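Fe(2+) transporter FeoB (Escherichia coli, PDB 3I8S) drives GTP-dependent uptake of ferrous iron across the inner membrane, its cytosolic G-protein domain, the part present here, probably coupling GTP binding to channel opening. Local coordinates at residues L109-L122 with A139-T151. Sequence-based numbering, arbitrary orientation.
Sequences LELGIPCIVALNML and ARLGCPVIPLVST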
loop_
_atom_site.group_PDB
_atom_site.type_symbol
_atom_site.label_atom_id
_atom_site.label_comp_id
_atom_site.label_asym_id
_atom_site.label_seq_id
_atom_site.Cartn_x
_atom_site.Cartn_y
_atom_site.Cartn_z
ATOM N N LEU A 109 3.764 -2.604 0.384
ATOM C CA LEU A 109 4.762 -3.643 0.088
ATOM C C LEU A 109 5.670 -3.909 1.302
ATOM O O LEU A 109 6.046 -5.052 1.576
ATOM C CB LEU A 109 5.577 -3.189 -1.146
ATOM C CG LEU A 109 4.775 -3.148 -2.453
ATOM C CD1 LEU A 109 5.610 -2.516 -3.591
ATOM C CD2 LEU A 109 4.290 -4.526 -2.809
ATOM N N GLU A 110 6.015 -2.859 2.026
ATOM C CA GLU A 110 6.814 -2.998 3.240
ATOM C C GLU A 110 6.092 -3.770 4.359
ATOM O O GLU A 110 6.741 -4.451 5.168
ATOM C CB GLU A 110 7.258 -1.649 3.763
ATOM C CG GLU A 110 8.287 -0.982 2.943
ATOM C CD GLU A 110 8.998 0.088 3.720
ATOM O OE1 GLU A 110 8.352 1.085 4.146
ATOM O OE2 GLU A 110 10.191 -0.094 3.944
ATOM N N LEU A 111 4.762 -3.671 4.393
ATOM C CA LEU A 111 3.948 -4.472 5.329
ATOM C C LEU A 111 3.882 -5.927 4.896
ATOM O O LEU A 111 3.564 -6.841 5.692
ATOM C CB LEU A 111 2.523 -3.886 5.426
ATOM C CG LEU A 111 2.461 -2.676 6.339
ATOM C CD1 LEU A 111 1.145 -1.912 6.095
ATOM C CD2 LEU A 111 2.614 -3.154 7.785
ATOM N N GLY A 112 4.186 -6.161 3.626
ATOM C CA GLY A 112 4.263 -7.509 3.121
ATOM C C GLY A 112 2.922 -8.108 2.753
ATOM O O GLY A 112 2.825 -9.326 2.568
ATOM N N ILE A 113 1.875 -7.287 2.652
ATOM C CA ILE A 113 0.548 -7.841 2.328
ATOM C C ILE A 113 0.522 -8.137 0.813
ATOM O O ILE A 113 1.013 -7.296 0.054
ATOM C CB ILE A 113 -0.646 -6.848 2.573
ATOM C CG1 ILE A 113 -0.485 -5.984 3.832
ATOM C CG2 ILE A 113 -1.957 -7.636 2.524
ATOM C CD1 ILE A 113 -0.419 -6.719 5.078
ATOM N N PRO A 114 0.016 -9.326 0.377
ATOM C CA PRO A 114 -0.030 -9.611 -1.061
ATOM C C PRO A 114 -0.792 -8.501 -1.792
ATOM O O PRO A 114 -1.863 -8.117 -1.356
ATOM C CB PRO A 114 -0.793 -10.914 -1.134
ATOM C CG PRO A 114 -0.432 -11.573 0.128
ATOM C CD PRO A 114 -0.464 -10.499 1.132
ATOM N N CYS A 115 -0.174 -7.964 -2.850
ATOM C CA CYS A 115 -0.704 -6.829 -3.618
ATOM C C CYS A 115 -0.725 -7.145 -5.100
ATOM O O CYS A 115 0.093 -7.944 -5.604
ATOM C CB CYS A 115 0.175 -5.581 -3.420
ATOM S SG CYS A 115 0.051 -4.765 -1.826
ATOM N N ILE A 116 -1.702 -6.558 -5.781
ATOM C CA ILE A 116 -1.701 -6.422 -7.206
ATOM C C ILE A 116 -1.825 -4.927 -7.470
ATOM O O ILE A 116 -2.744 -4.286 -6.939
ATOM C CB ILE A 116 -2.912 -7.134 -7.839
ATOM C CG1 ILE A 116 -2.796 -8.665 -7.635
ATOM C CG2 ILE A 116 -2.970 -6.782 -9.343
ATOM C CD1 ILE A 116 -4.098 -9.361 -7.815
ATOM N N VAL A 117 -0.912 -4.350 -8.256
ATOM C CA VAL A 117 -1.103 -2.946 -8.690
ATOM C C VAL A 117 -1.976 -2.896 -9.916
ATOM O O VAL A 117 -1.683 -3.559 -10.954
ATOM C CB VAL A 117 0.232 -2.200 -8.943
ATOM C CG1 VAL A 117 0.039 -0.894 -9.669
ATOM C CG2 VAL A 117 0.994 -2.059 -7.648
ATOM N N ALA A 118 -3.019 -2.085 -9.841
ATOM C CA ALA A 118 -3.814 -1.789 -11.031
ATOM C C ALA A 118 -3.461 -0.378 -11.497
ATOM O O ALA A 118 -3.835 0.607 -10.848
ATOM C CB ALA A 118 -5.284 -1.911 -10.759
ATOM N N LEU A 119 -2.801 -0.319 -12.648
ATOM C CA LEU A 119 -2.321 0.923 -13.219
ATOM C C LEU A 119 -3.381 1.539 -14.107
ATOM O O LEU A 119 -3.749 1.005 -15.191
ATOM C CB LEU A 119 -0.977 0.701 -13.929
ATOM C CG LEU A 119 -0.114 1.906 -14.284
ATOM C CD1 LEU A 119 0.438 2.661 -13.068
ATOM C CD2 LEU A 119 1.072 1.480 -15.184
ATOM N N ASN A 120 -3.847 2.699 -13.630
ATOM C CA ASN A 120 -4.928 3.463 -14.210
ATOM C C ASN A 120 -4.497 4.789 -14.865
ATOM O O ASN A 120 -3.356 5.206 -14.756
ATOM C CB ASN A 120 -5.895 3.814 -13.046
ATOM C CG ASN A 120 -7.289 3.513 -13.361
ATOM O OD1 ASN A 120 -7.644 3.230 -14.510
ATOM N ND2 ASN A 120 -8.125 3.555 -12.345
ATOM N N MET A 121 -5.446 5.485 -15.501
ATOM C CA MET A 121 -5.189 6.774 -16.164
ATOM C C MET A 121 -4.065 6.716 -17.192
ATOM O O MET A 121 -3.301 7.660 -17.362
ATOM C CB MET A 121 -4.894 7.866 -15.121
ATOM C CG MET A 121 -5.802 7.846 -13.897
ATOM S SD MET A 121 -7.539 8.107 -14.300
ATOM C CE MET A 121 -8.328 8.120 -12.696
ATOM N N LEU A 122 -3.980 5.579 -17.882
ATOM C CA LEU A 122 -3.011 5.369 -18.942
ATOM C C LEU A 122 -3.162 6.367 -20.107
ATOM O O LEU A 122 -2.185 6.797 -20.714
ATOM C CB LEU A 122 -3.210 3.953 -19.483
ATOM C CG LEU A 122 -3.032 2.856 -18.436
ATOM C CD1 LEU A 122 -3.471 1.490 -19.032
ATOM C CD2 LEU A 122 -1.594 2.857 -18.007
ATOM N N ALA A 139 8.940 -5.651 -11.618
ATOM C CA ALA A 139 10.237 -6.140 -11.134
ATOM C C ALA A 139 10.772 -5.420 -9.887
ATOM O O ALA A 139 11.397 -6.070 -9.035
ATOM C CB ALA A 139 11.292 -6.060 -12.252
ATOM N N ARG A 140 10.611 -4.095 -9.824
ATOM C CA ARG A 140 11.130 -3.271 -8.721
ATOM C C ARG A 140 10.219 -3.307 -7.472
ATOM O O ARG A 140 10.706 -3.162 -6.333
ATOM C CB ARG A 140 11.363 -1.834 -9.188
ATOM C CG ARG A 140 12.656 -1.711 -10.043
ATOM C CD ARG A 140 12.699 -0.439 -10.943
ATOM N NE ARG A 140 13.952 -0.457 -11.657
ATOM C CZ ARG A 140 14.243 -1.269 -12.681
ATOM N NH1 ARG A 140 13.357 -2.130 -13.177
ATOM N NH2 ARG A 140 15.442 -1.215 -13.220
ATOM N N LEU A 141 8.933 -3.492 -7.709
ATOM C CA LEU A 141 7.928 -3.610 -6.657
ATOM C C LEU A 141 7.838 -5.000 -6.067
ATOM O O LEU A 141 7.525 -5.136 -4.888
ATOM C CB LEU A 141 6.559 -3.214 -7.193
ATOM C CG LEU A 141 6.464 -1.767 -7.669
ATOM C CD1 LEU A 141 4.977 -1.505 -8.077
ATOM C CD2 LEU A 141 6.972 -0.776 -6.618
ATOM N N GLY A 142 8.102 -6.024 -6.878
ATOM C CA GLY A 142 7.915 -7.390 -6.490
ATOM C C GLY A 142 6.477 -7.853 -6.476
ATOM O O GLY A 142 6.127 -8.806 -5.781
ATOM N N CYS A 143 5.618 -7.158 -7.212
ATOM C CA CYS A 143 4.238 -7.548 -7.341
ATOM C C CYS A 143 3.749 -7.271 -8.764
ATOM O O CYS A 143 4.363 -6.469 -9.500
ATOM C CB CYS A 143 3.365 -6.842 -6.293
ATOM S SG CYS A 143 3.115 -5.081 -6.585
ATOM N N PRO A 144 2.664 -7.978 -9.187
ATOM C CA PRO A 144 2.071 -7.756 -10.491
ATOM C C PRO A 144 1.639 -6.308 -10.715
ATOM O O PRO A 144 1.150 -5.622 -9.798
ATOM C CB PRO A 144 0.833 -8.656 -10.470
ATOM C CG PRO A 144 1.069 -9.658 -9.382
ATOM C CD PRO A 144 1.948 -9.018 -8.418
ATOM N N VAL A 145 1.819 -5.843 -11.928
ATOM C CA VAL A 145 1.364 -4.514 -12.327
ATOM C C VAL A 145 0.511 -4.735 -13.559
ATOM O O VAL A 145 1.018 -5.217 -14.603
ATOM C CB VAL A 145 2.537 -3.535 -12.623
ATOM C CG1 VAL A 145 2.023 -2.196 -13.234
ATOM C CG2 VAL A 145 3.375 -3.272 -11.323
ATOM N N ILE A 146 -0.784 -4.463 -13.417
ATOM C CA ILE A 146 -1.754 -4.731 -14.455
ATOM C C ILE A 146 -2.249 -3.405 -15.033
ATOM O O ILE A 146 -2.873 -2.610 -14.344
ATOM C CB ILE A 146 -2.987 -5.542 -13.901
ATOM C CG1 ILE A 146 -2.531 -6.798 -13.168
ATOM C CG2 ILE A 146 -3.971 -5.827 -14.994
ATOM C CD1 ILE A 146 -1.662 -7.678 -13.882
ATOM N N PRO A 147 -2.024 -3.186 -16.314
ATOM C CA PRO A 147 -2.535 -1.944 -16.927
ATOM C C PRO A 147 -4.046 -1.994 -17.180
ATOM O O PRO A 147 -4.531 -2.922 -17.848
ATOM C CB PRO A 147 -1.772 -1.878 -18.224
ATOM C CG PRO A 147 -1.385 -3.241 -18.555
ATOM C CD PRO A 147 -1.306 -4.027 -17.276
ATOM N N LEU A 148 -4.785 -1.006 -16.660
ATOM C CA LEU A 148 -6.233 -1.028 -16.776
ATOM C C LEU A 148 -6.697 -0.389 -18.052
ATOM O O LEU A 148 -7.151 0.762 -18.104
ATOM C CB LEU A 148 -6.930 -0.429 -15.557
ATOM C CG LEU A 148 -6.995 -1.208 -14.250
ATOM C CD1 LEU A 148 -7.874 -0.368 -13.279
ATOM C CD2 LEU A 148 -7.511 -2.632 -14.434
ATOM N N VAL A 149 -6.545 -1.171 -19.112
ATOM C CA VAL A 149 -6.944 -0.811 -20.411
ATOM C C VAL A 149 -8.474 -0.790 -20.428
ATOM O O VAL A 149 -9.131 -1.814 -20.097
ATOM C CB VAL A 149 -6.380 -1.837 -21.418
ATOM C CG1 VAL A 149 -7.013 -1.650 -22.763
ATOM C CG2 VAL A 149 -4.845 -1.696 -21.468
ATOM N N SER A 150 -9.036 0.378 -20.771
ATOM C CA SER A 150 -10.508 0.509 -20.847
ATOM C C SER A 150 -11.111 -0.259 -22.024
ATOM O O SER A 150 -12.144 -0.913 -21.864
ATOM C CB SER A 150 -10.938 1.979 -20.894
ATOM O OG SER A 150 -10.320 2.634 -21.984
ATOM N N THR A 151 -10.465 -0.229 -23.188
ATOM C CA THR A 151 -11.055 -0.838 -24.371
ATOM C C THR A 151 -11.482 -2.321 -24.171
ATOM O O THR A 151 -10.708 -3.210 -23.737
ATOM C CB THR A 151 -10.220 -0.566 -25.694
ATOM O OG1 THR A 151 -10.678 -1.413 -26.762
ATOM C CG2 THR A 151 -8.719 -0.758 -25.492
HETATM O O HOH W 1 -6.530 3.428 -17.789
#
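Val117 and Leu119 use both their N-H and C=O groups to pair strand 115-120 in parallel with strand 145-147, the two strand axes inclined by 28°, through four backbone hydrogen bonds. They reach Pro144 O, Ile146 N and O, and Leu148 N; the last bond, Leu148 N to Leu119 O, is 2.7 Å long and nearly straight at 171°. On one sheet face Val117 meets Val145, and its rotamer, with CG2 beside the backbone N, turns that methyl back to within 3.8 Å of Cys143 SG. In the last turn of helix 98-111, the side chain of Leu109 crosses that of Leu141 at about a right angle, CD1 of Leu109 3.7 Å from Leu141 CD2, while its CD2 branch rests against Cys143 SG. An alanine in place of Leu109 would probably open a gap beside Leu141 and leave Cys143 SG without the CD2 methyl it rests on. On the other face Ile116 CG2 lies 3.9 Å from Ile146 CG1, and helix 154-164 covers both. Further along, Leu148 CD1 sits between Ala118 CB and the amide of Asn120, 3.8 Å from Asn120 OD1. A water donates to Leu148 O at 2.8 Å and, weakly, to Asn120 OD1, linking the end of strand 115-120 to the turn just past strand 145-147. This is the edge of a P-loop GTPase sheet, where adjacent parallel strands deliver two GTP-binding loops side by side: Asn120 to Leu122 from one, Val149 to Thr151, in the G5 loop, from the other.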